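PDB 3WVJ: beta-glucanase from Clostridium thermocellum, which hydrolyses the beta-1,4 linkages of mixed-linked beta-1,3-1,4-glucans such as lichenan as an endo-acting family 16 glycoside hydrolase. Local coordinates for residues G45-T50 / A206-V211; L51-G56 / G200-Q205; F72-Y77 / W153-I158. One frame throughout, in Å; residues are numbered along the deposited sequence.

Contact 1: residues G45-T50 / A206-V211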
loop_
_atom_site.group_PDB
_atom_site.type_symbol
_atom_site.label_atom_id
_atom_site.label_comp_id
_atom_site.label_asym_id
_atom_site.label_seq_id
_atom_site.Cartn_x
_atom_site.Cartn_y
_atom_site.Cartn_z
ATOM N N GLY A 45 7.950 -13.277 -11.752
ATOM C CA GLY A 45 7.205 -13.635 -10.562
ATOM C C GLY A 45 6.569 -12.475 -9.821
ATOM O O GLY A 45 5.878 -12.706 -8.780
ATOM N N LYS A 46 6.769 -11.250 -10.336
ATOM C CA LYS A 46 6.294 -10.023 -9.606
ATOM C C LYS A 46 5.210 -9.172 -10.270
ATOM O O LYS A 46 4.983 -9.271 -11.468
ATOM C CB LYS A 46 7.506 -9.214 -9.144
ATOM C CG LYS A 46 8.424 -10.184 -8.407
ATOM C CD LYS A 46 9.847 -9.818 -8.463
ATOM C CE LYS A 46 10.622 -11.104 -8.144
ATOM N NZ LYS A 46 12.010 -10.922 -8.590
ATOM N N MET A 47 4.454 -8.438 -9.448
ATOM C CA MET A 47 3.598 -7.419 -9.942
ATOM C C MET A 47 4.426 -6.141 -9.879
ATOM O O MET A 47 5.145 -5.872 -8.869
ATOM C CB MET A 47 2.345 -7.365 -9.088
ATOM C CG MET A 47 1.347 -6.323 -9.543
ATOM S SD MET A 47 1.693 -4.687 -8.835
ATOM C CE MET A 47 0.954 -4.819 -7.211
ATOM N N ILE A 48 4.405 -5.361 -10.957
ATOM C CA ILE A 48 5.240 -4.152 -11.043
ATOM C C ILE A 48 4.297 -2.934 -11.141
ATOM O O ILE A 48 3.331 -2.961 -11.896
ATOM C CB ILE A 48 6.204 -4.281 -12.217
ATOM C CG1 ILE A 48 7.024 -5.521 -11.957
ATOM C CG2 ILE A 48 7.133 -3.096 -12.301
ATOM C CD1 ILE A 48 8.396 -5.419 -12.507
ATOM N N LEU A 49 4.506 -1.926 -10.286
ATOM C CA LEU A 49 3.859 -0.657 -10.456
ATOM C C LEU A 49 4.886 0.292 -11.014
ATOM O O LEU A 49 5.999 0.384 -10.483
ATOM C CB LEU A 49 3.365 -0.077 -9.090
ATOM C CG LEU A 49 2.330 -0.911 -8.343
ATOM C CD1 LEU A 49 1.938 -0.097 -7.076
ATOM C CD2 LEU A 49 1.099 -1.134 -9.196
ATOM N N THR A 50 4.547 0.971 -12.108
ATOM C CA THR A 50 5.519 1.852 -12.776
ATOM C C THR A 50 4.969 3.257 -12.846
ATOM O O THR A 50 3.904 3.480 -13.419
ATOM C CB THR A 50 5.898 1.364 -14.191
ATOM O OG1 THR A 50 6.382 0.017 -14.100
ATOM C CG2 THR A 50 7.003 2.230 -14.782
ATOM N N ALA A 206 7.954 -0.109 -8.132
ATOM C CA ALA A 206 7.914 -0.873 -6.910
ATOM C C ALA A 206 7.456 -2.258 -7.392
ATOM O O ALA A 206 6.634 -2.380 -8.304
ATOM C CB ALA A 206 6.861 -0.274 -5.944
ATOM N N GLU A 207 7.935 -3.288 -6.711
ATOM C CA GLU A 207 7.672 -4.677 -7.115
ATOM C C GLU A 207 7.148 -5.474 -5.937
ATOM O O GLU A 207 7.535 -5.264 -4.780
ATOM C CB GLU A 207 8.943 -5.263 -7.669
ATOM C CG GLU A 207 9.721 -4.334 -8.589
ATOM C CD GLU A 207 10.860 -5.085 -9.260
ATOM O OE1 GLU A 207 11.064 -6.255 -8.909
ATOM O OE2 GLU A 207 11.537 -4.542 -10.144
ATOM N N TYR A 208 6.201 -6.352 -6.212
ATOM C CA TYR A 208 5.510 -7.093 -5.154
ATOM C C TYR A 208 5.548 -8.552 -5.548
ATOM O O TYR A 208 5.245 -8.849 -6.669
ATOM C CB TYR A 208 4.051 -6.604 -5.060
ATOM C CG TYR A 208 3.913 -5.094 -4.741
ATOM C CD1 TYR A 208 3.583 -4.678 -3.454
ATOM C CD2 TYR A 208 4.158 -4.099 -5.705
ATOM C CE1 TYR A 208 3.469 -3.336 -3.138
ATOM C CE2 TYR A 208 4.099 -2.743 -5.385
ATOM C CZ TYR A 208 3.712 -2.375 -4.088
ATOM O OH TYR A 208 3.592 -1.072 -3.659
ATOM N N GLU A 209 5.849 -9.465 -4.634
ATOM C CA GLU A 209 5.777 -10.904 -4.978
ATOM C C GLU A 209 4.474 -11.540 -4.554
ATOM O O GLU A 209 4.004 -12.456 -5.203
ATOM C CB GLU A 209 6.910 -11.700 -4.343
ATOM C CG GLU A 209 8.301 -11.168 -4.608
ATOM C CD GLU A 209 9.337 -12.142 -4.126
ATOM O OE1 GLU A 209 8.914 -13.193 -3.570
ATOM O OE2 GLU A 209 10.543 -11.898 -4.349
ATOM N N TYR A 210 3.937 -11.092 -3.426
ATOM C CA TYR A 210 2.676 -11.669 -2.936
ATOM C C TYR A 210 1.954 -10.741 -1.947
ATOM O O TYR A 210 2.498 -9.723 -1.508
ATOM C CB TYR A 210 2.857 -13.054 -2.310
ATOM C CG TYR A 210 3.630 -13.192 -0.988
ATOM C CD1 TYR A 210 3.145 -12.637 0.210
ATOM C CD2 TYR A 210 4.808 -13.931 -0.935
ATOM C CE1 TYR A 210 3.856 -12.761 1.399
ATOM C CE2 TYR A 210 5.499 -14.084 0.246
ATOM C CZ TYR A 210 5.006 -13.513 1.397
ATOM O OH TYR A 210 5.693 -13.684 2.553
ATOM N N VAL A 211 0.730 -11.146 -1.638
ATOM C CA VAL A 211 -0.116 -10.576 -0.606
ATOM C C VAL A 211 -0.865 -11.784 -0.030
ATOM O O VAL A 211 -1.374 -12.667 -0.790
ATOM C CB VAL A 211 -1.107 -9.617 -1.241
ATOM C CG1 VAL A 211 -2.310 -9.410 -0.337
ATOM C CG2 VAL A 211 -0.441 -8.307 -1.569
#
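M47 and L49 both meet the ring of Y208 obliquely and from the same side, M47 near CG and CD2, L49 near CE2. M47 runs alongside Y208 in the same direction, CE 3.6 Å from CD2 of Y208; with CG anti to the backbone N (chi1 -179°) and the chain bent at the next two bonds, its sulfur comes beside the ring, SD 5.0 Å from the Y208 ring centroid, a Met-aromatic contact. L49 crosses the far half of the ring, CD1 3.8 Å from CE2 of Y208. The phenol OH is hydrogen-bonded to the backbone O of S92, and M183 and L185 of strand 179-187 close over this apolar side, as in the interior of the beta-jellyroll of family 16. On the other face of the sheet I48 and E207 lie side by side, CD1 to OE2 4.0 Å. K46, extended, passes between two glutamates: its CD is 3.8 Å from OE1 of E207, while NZ stays 4.6 Å from OE2 of E209, a charge attraction beyond salt-bridge range. The strands are antiparallel, with M47-Y208 and L49-A206 the hydrogen-bonded pairs and I48-E207 the non-hydrogen-bonded one. E209 and Y210 together face R80 in a classic beta bulge.

Contact 2: residues L51-G56 / G200-Q205; sequences LDREYG and GRTPLQ
L51 and L204 form an antiparallel hydrogen-bonded pair. L51 N-H donates to L204 O at 2.9 Å, and L204 N-H donates to L51 O at 3.0 Å. A weaker CA-H...O contact is made at P203, the residue before L204, its CA lying 3.3 Å from L51 O; P203 is preceded by a cis peptide bond, and here the chain passes from the loop into strand 204-214. The apolar part is small: the two leucines run alongside each other on one face of the sheet, where CG of L51, anti to the backbone N (chi1 164°), carries CD2 to 4.2 Å from CD1 of L204. L51 also packs against Y198, Y61 and L185. The polar side chains meet across the neighbouring residues. T202 crosses D52 at about a right angle, its CB 3.5 Å from OD1 of D52. That same carboxylate oxygen takes a weak hydrogen bond, within its own strand, from the backbone N of R53 at 2.9 Å. CG2 of T202 sits 3.7 Å from R53 N. The position of the R53 guanidinium, with one face to OG1 of T202 and its edge to the G200 carbonyl, is doubtful, because it is modelled too close to that carbonyl. The chemistry thus implies a strand end secured mainly through the backbone, with van der Waals contact between polar side chains at the surface.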
loop_
_atom_site.group_PDB
_atom_site.type_symbol
_atom_site.label_atom_id
_atom_site.label_comp_id
_atom_site.label_asym_id
_atom_site.label_seq_id
_atom_site.Cartn_x
_atom_site.Cartn_y
_atom_site.Cartn_z
ATOM N N LEU A 51 5.688 4.168 -12.205
ATOM C CA LEU A 51 5.419 5.593 -12.243
ATOM C C LEU A 51 6.226 6.112 -13.407
ATOM O O LEU A 51 7.444 5.862 -13.539
ATOM C CB LEU A 51 5.907 6.231 -10.991
ATOM C CG LEU A 51 6.063 7.758 -10.960
ATOM C CD1 LEU A 51 4.750 8.412 -11.306
ATOM C CD2 LEU A 51 6.499 8.211 -9.574
ATOM N N ASP A 52 5.532 6.802 -14.283
ATOM C CA ASP A 52 6.097 7.262 -15.531
ATOM C C ASP A 52 5.388 8.546 -15.928
ATOM O O ASP A 52 4.308 8.900 -15.391
ATOM C CB ASP A 52 6.006 6.167 -16.602
ATOM C CG ASP A 52 6.989 6.384 -17.752
ATOM O OD1 ASP A 52 7.898 7.249 -17.726
ATOM O OD2 ASP A 52 6.837 5.688 -18.742
ATOM N N ARG A 53 6.030 9.294 -16.797
ATOM C CA ARG A 53 5.473 10.497 -17.305
ATOM C C ARG A 53 4.212 10.145 -18.054
ATOM O O ARG A 53 4.096 9.037 -18.608
ATOM C CB ARG A 53 6.481 11.161 -18.243
ATOM C CG ARG A 53 6.162 12.620 -18.584
ATOM C CD ARG A 53 7.429 13.435 -18.726
ATOM N NE ARG A 53 8.070 13.493 -17.413
ATOM C CZ ARG A 53 9.388 13.543 -17.205
ATOM N NH1 ARG A 53 10.243 13.556 -18.229
ATOM N NH2 ARG A 53 9.849 13.581 -15.959
ATOM N N GLU A 54 3.283 11.098 -18.084
ATOM C CA GLU A 54 1.987 10.937 -18.713
ATOM C C GLU A 54 1.883 12.019 -19.713
ATOM O O GLU A 54 2.246 13.115 -19.402
ATOM C CB GLU A 54 0.851 11.104 -17.671
ATOM C CG GLU A 54 -0.499 11.524 -18.247
ATOM C CD GLU A 54 -1.341 10.334 -18.744
ATOM O OE1 GLU A 54 -0.823 9.417 -19.437
ATOM O OE2 GLU A 54 -2.557 10.303 -18.420
ATOM N N TYR A 55 1.349 11.722 -20.895
ATOM C CA TYR A 55 1.332 12.673 -22.010
ATOM C C TYR A 55 -0.061 13.145 -22.423
ATOM O O TYR A 55 -0.912 12.334 -22.762
ATOM C CB TYR A 55 2.115 12.084 -23.198
ATOM C CG TYR A 55 3.580 12.118 -22.869
ATOM C CD1 TYR A 55 4.184 13.345 -22.511
ATOM C CD2 TYR A 55 4.351 10.947 -22.812
ATOM C CE1 TYR A 55 5.517 13.426 -22.135
ATOM C CE2 TYR A 55 5.709 11.016 -22.470
ATOM C CZ TYR A 55 6.288 12.262 -22.131
ATOM O OH TYR A 55 7.627 12.392 -21.766
ATOM N N GLY A 56 -0.281 14.456 -22.390
ATOM C CA GLY A 56 -1.572 15.039 -22.731
ATOM C C GLY A 56 -2.755 14.625 -21.860
ATOM O O GLY A 56 -3.895 14.724 -22.283
ATOM N N GLY A 200 10.740 14.410 -10.532
ATOM C CA GLY A 200 10.232 14.364 -11.918
ATOM C C GLY A 200 10.903 13.230 -12.677
ATOM O O GLY A 200 10.663 13.033 -13.864
ATOM N N ARG A 201 11.719 12.468 -11.967
ATOM C CA ARG A 201 12.469 11.384 -12.530
ATOM C C ARG A 201 11.630 10.126 -12.768
ATOM O O ARG A 201 10.914 9.641 -11.871
ATOM C CB ARG A 201 13.676 11.155 -11.633
ATOM C CG ARG A 201 13.876 9.782 -11.032
ATOM C CD ARG A 201 14.746 8.953 -11.935
ATOM N NE ARG A 201 15.697 9.859 -12.572
ATOM C CZ ARG A 201 16.494 9.617 -13.629
ATOM N NH1 ARG A 201 16.544 8.432 -14.244
ATOM N NH2 ARG A 201 17.279 10.601 -14.067
ATOM N N THR A 202 11.738 9.594 -13.981
ATOM C CA THR A 202 10.963 8.409 -14.406
ATOM C C THR A 202 11.854 7.515 -15.313
ATOM O O THR A 202 12.939 7.928 -15.706
ATOM C CB THR A 202 9.716 8.837 -15.182
ATOM O OG1 THR A 202 10.123 9.729 -16.196
ATOM C CG2 THR A 202 8.744 9.644 -14.256
ATOM N N PRO A 203 11.450 6.249 -15.558
ATOM C CA PRO A 203 10.407 5.497 -14.845
ATOM C C PRO A 203 10.956 5.191 -13.470
ATOM O O PRO A 203 12.169 5.247 -13.283
ATOM C CB PRO A 203 10.300 4.180 -15.674
ATOM C CG PRO A 203 11.544 4.144 -16.489
ATOM C CD PRO A 203 11.886 5.558 -16.788
ATOM N N LEU A 204 10.082 4.865 -12.536
ATOM C CA LEU A 204 10.392 4.328 -11.214
ATOM C C LEU A 204 9.419 3.157 -11.014
ATOM O O LEU A 204 8.317 3.215 -11.514
ATOM C CB LEU A 204 10.053 5.371 -10.137
ATOM C CG LEU A 204 11.047 6.530 -10.049
ATOM C CD1 LEU A 204 10.597 7.649 -9.101
ATOM C CD2 LEU A 204 12.422 6.028 -9.631
ATOM N N GLN A 205 9.786 2.135 -10.250
ATOM C CA GLN A 205 8.892 0.998 -10.018
ATOM C C GLN A 205 9.045 0.441 -8.622
ATOM O O GLN A 205 10.115 0.485 -8.026
ATOM C CB GLN A 205 9.131 -0.169 -10.990
ATOM C CG GLN A 205 9.747 0.177 -12.324
ATOM C CD GLN A 205 10.128 -1.052 -13.154
ATOM O OE1 GLN A 205 11.061 -1.773 -12.813
ATOM N NE2 GLN A 205 9.361 -1.309 -14.251
#

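Contact 3: residues F72-Y77 / W153-I158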
loop_
_atom_site.group_PDB
_atom_site.type_symbol
_atom_site.label_atom_id
_atom_site.label_comp_id
_atom_site.label_asym_id
_atom_site.label_seq_id
_atom_site.Cartn_x
_atom_site.Cartn_y
_atom_site.Cartn_z
ATOM N N PHE A 72 -11.841 -7.466 3.474
ATOM C CA PHE A 72 -11.241 -8.382 4.443
ATOM C C PHE A 72 -11.358 -7.798 5.831
ATOM O O PHE A 72 -11.174 -6.595 6.005
ATOM C CB PHE A 72 -9.768 -8.605 4.127
ATOM C CG PHE A 72 -9.539 -9.211 2.721
ATOM C CD1 PHE A 72 -9.292 -10.553 2.567
ATOM C CD2 PHE A 72 -9.590 -8.399 1.598
ATOM C CE1 PHE A 72 -9.097 -11.110 1.293
ATOM C CE2 PHE A 72 -9.411 -8.934 0.344
ATOM C CZ PHE A 72 -9.156 -10.283 0.181
ATOM N N GLY A 73 -11.628 -8.659 6.817
ATOM C CA GLY A 73 -11.800 -8.218 8.222
ATOM C C GLY A 73 -10.553 -8.268 9.117
ATOM O O GLY A 73 -9.406 -8.287 8.618
ATOM N N TYR A 74 -10.766 -8.228 10.438
ATOM C CA TYR A 74 -9.666 -8.509 11.401
ATOM C C TYR A 74 -8.761 -9.689 10.973
ATOM O O TYR A 74 -9.206 -10.594 10.270
ATOM C CB TYR A 74 -10.222 -8.745 12.792
ATOM C CG TYR A 74 -10.956 -7.534 13.273
ATOM C CD1 TYR A 74 -10.343 -6.281 13.262
ATOM C CD2 TYR A 74 -12.301 -7.621 13.697
ATOM C CE1 TYR A 74 -11.013 -5.141 13.723
ATOM C CE2 TYR A 74 -12.975 -6.484 14.154
ATOM C CZ TYR A 74 -12.336 -5.262 14.142
ATOM O OH TYR A 74 -12.988 -4.140 14.571
ATOM N N GLY A 75 -7.499 -9.671 11.381
ATOM C CA GLY A 75 -6.562 -10.729 10.997
ATOM C C GLY A 75 -5.211 -10.170 10.571
ATOM O O GLY A 75 -4.939 -8.964 10.746
ATOM N N TYR A 76 -4.384 -11.054 9.987
ATOM C CA TYR A 76 -2.978 -10.745 9.644
ATOM C C TYR A 76 -2.792 -10.584 8.144
ATOM O O TYR A 76 -3.127 -11.500 7.345
ATOM C CB TYR A 76 -1.987 -11.785 10.209
ATOM C CG TYR A 76 -0.545 -11.472 9.864
ATOM C CD1 TYR A 76 0.085 -10.269 10.315
ATOM C CD2 TYR A 76 0.178 -12.327 9.046
ATOM C CE1 TYR A 76 1.396 -9.987 9.983
ATOM C CE2 TYR A 76 1.485 -12.048 8.707
ATOM C CZ TYR A 76 2.095 -10.889 9.162
ATOM O OH TYR A 76 3.428 -10.667 8.775
ATOM N N TYR A 77 -2.285 -9.400 7.774
ATOM C CA TYR A 77 -2.096 -9.019 6.383
ATOM C C TYR A 77 -0.593 -9.005 6.116
ATOM O O TYR A 77 0.185 -8.408 6.890
ATOM C CB TYR A 77 -2.671 -7.638 6.105
ATOM C CG TYR A 77 -4.178 -7.506 6.203
ATOM C CD1 TYR A 77 -4.957 -7.274 5.045
ATOM C CD2 TYR A 77 -4.822 -7.595 7.437
ATOM C CE1 TYR A 77 -6.339 -7.131 5.141
ATOM C CE2 TYR A 77 -6.179 -7.428 7.558
ATOM C CZ TYR A 77 -6.941 -7.206 6.414
ATOM O OH TYR A 77 -8.283 -7.022 6.549
ATOM N N TRP A 153 -4.351 -6.787 12.395
ATOM C CA TRP A 153 -5.411 -5.867 12.735
ATOM C C TRP A 153 -6.459 -6.561 13.566
ATOM O O TRP A 153 -7.019 -7.616 13.164
ATOM C CB TRP A 153 -6.028 -5.323 11.463
ATOM C CG TRP A 153 -7.233 -4.424 11.616
ATOM C CD1 TRP A 153 -7.505 -3.464 12.619
ATOM C CD2 TRP A 153 -8.339 -4.300 10.664
ATOM N NE1 TRP A 153 -8.697 -2.808 12.363
ATOM C CE2 TRP A 153 -9.259 -3.279 11.219
ATOM C CE3 TRP A 153 -8.694 -4.973 9.492
ATOM C CZ2 TRP A 153 -10.459 -2.946 10.585
ATOM C CZ3 TRP A 153 -9.880 -4.612 8.855
ATOM C CH2 TRP A 153 -10.741 -3.628 9.382
ATOM N N ARG A 154 -6.755 -5.956 14.715
ATOM C CA ARG A 154 -7.722 -6.484 15.672
ATOM C C ARG A 154 -8.584 -5.341 16.205
ATOM O O ARG A 154 -8.305 -4.156 15.952
ATOM C CB ARG A 154 -7.027 -7.251 16.816
ATOM C CG ARG A 154 -6.332 -8.547 16.414
ATOM C CD ARG A 154 -7.327 -9.693 16.234
ATOM N NE ARG A 154 -6.775 -10.715 15.361
ATOM C CZ ARG A 154 -7.517 -11.608 14.688
ATOM N NH1 ARG A 154 -8.859 -11.581 14.815
ATOM N NH2 ARG A 154 -6.941 -12.516 13.885
ATOM N N PRO A 155 -9.661 -5.672 16.907
ATOM C CA PRO A 155 -10.566 -4.570 17.271
ATOM C C PRO A 155 -9.905 -3.495 18.119
ATOM O O PRO A 155 -10.286 -2.312 18.065
ATOM C CB PRO A 155 -11.679 -5.288 18.066
ATOM C CG PRO A 155 -11.576 -6.733 17.632
ATOM C CD PRO A 155 -10.141 -6.989 17.357
ATOM N N ASP A 156 -8.889 -3.855 18.900
ATOM C CA ASP A 156 -8.276 -2.868 19.790
ATOM C C ASP A 156 -6.882 -2.447 19.367
ATOM O O ASP A 156 -6.260 -1.625 20.044
ATOM C CB ASP A 156 -8.176 -3.438 21.194
ATOM C CG ASP A 156 -9.476 -3.313 21.974
ATOM O OD1 ASP A 156 -10.259 -2.401 21.670
ATOM O OD2 ASP A 156 -9.726 -4.098 22.927
ATOM N N TYR A 157 -6.329 -3.060 18.321
ATOM C CA TYR A 157 -4.928 -2.740 18.007
ATOM C C TYR A 157 -4.549 -3.096 16.613
ATOM O O TYR A 157 -5.269 -3.829 15.915
ATOM C CB TYR A 157 -3.924 -3.397 19.006
ATOM C CG TYR A 157 -3.896 -4.909 18.911
ATOM C CD1 TYR A 157 -3.083 -5.558 17.984
ATOM C CD2 TYR A 157 -4.697 -5.677 19.723
ATOM C CE1 TYR A 157 -3.068 -6.917 17.883
ATOM C CE2 TYR A 157 -4.686 -7.041 19.643
ATOM C CZ TYR A 157 -3.877 -7.646 18.734
ATOM O OH TYR A 157 -3.870 -8.980 18.699
ATOM N N ILE A 158 -3.388 -2.577 16.234
ATOM C CA ILE A 158 -2.714 -2.943 15.019
ATOM C C ILE A 158 -1.254 -3.224 15.382
ATOM O O ILE A 158 -0.562 -2.372 15.875
ATOM C CB ILE A 158 -2.792 -1.843 13.932
ATOM C CG1 ILE A 158 -4.258 -1.474 13.624
ATOM C CG2 ILE A 158 -2.251 -2.394 12.618
ATOM C CD1 ILE A 158 -4.427 -0.206 12.789
#
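Two backbone hydrogen bonds tie G75 to W153: G75 N donates to W153 O at 2.8 Å, and W153 N donates to G75 O at the same length, making an antiparallel hydrogen-bonded pair. Within 153-158 the chain reverses beyond P155, and R154 N bonds to Y157 O at 2.9 Å. Within 72-77, the OH of Y77 donates to G73 O at 2.7 Å, approaching 28° out of the carbonyl plane, and so ties the loop back onto the strand that follows it. The OH also lies at the edge of the W153 indole, in its plane. R154 lays one face of its guanidinium over the backbone at G75, with NH2 3.4 Å from G75 CA; the group is held there by a salt bridge from NE to E152 and a hydrogen bond from NH2 to the P215 carbonyl. Outward from this, Y74 turns a ring edge onto the face of W153 in a T-shaped stack, CE1 of Y74 3.6 Å from CE2 of the W153 indole, the planes at 64°. CG of W153, anti to the backbone N (chi1 175°), carries the indole over toward 72-77, where CE3 meets G73 O; NE1 is hydrogen-bonded to the P175 carbonyl. P155 comes over a face of the Y74 ring in a CH-pi contact, its CG 3.9 Å from the ring centroid. Thus Y74 meets the indole with its edge and the proline with its face. A tight beta-hairpin turn between strands 147-154 and 157-162, with Y74 of the adjoining loop packed against its P155, marks this margin of the jellyroll beta-sandwich.

Contacts 1 and 2 are successive lengths of a single strand pair, 46-53 with 204-214. Their centres lie about 17 Å apart, and they meet where T50 OG1 and Q205 NE2 probably form a hydrogen bond. Contact 3 joins strand 75-82, another neighbour of 204-214, to 147-154 and its hairpin; its centre is about 23 Å from that of contact 1 and about 35 Å from that of contact 2. Contacts 2 and 3 lie on opposite sides of the chain's centre. Along the sequence the three are nested, contact 3 inside contact 2 inside contact 1. Strand 204-214, near the C-terminus, thus closes between two earlier strands, joining early and late parts of the jellyroll.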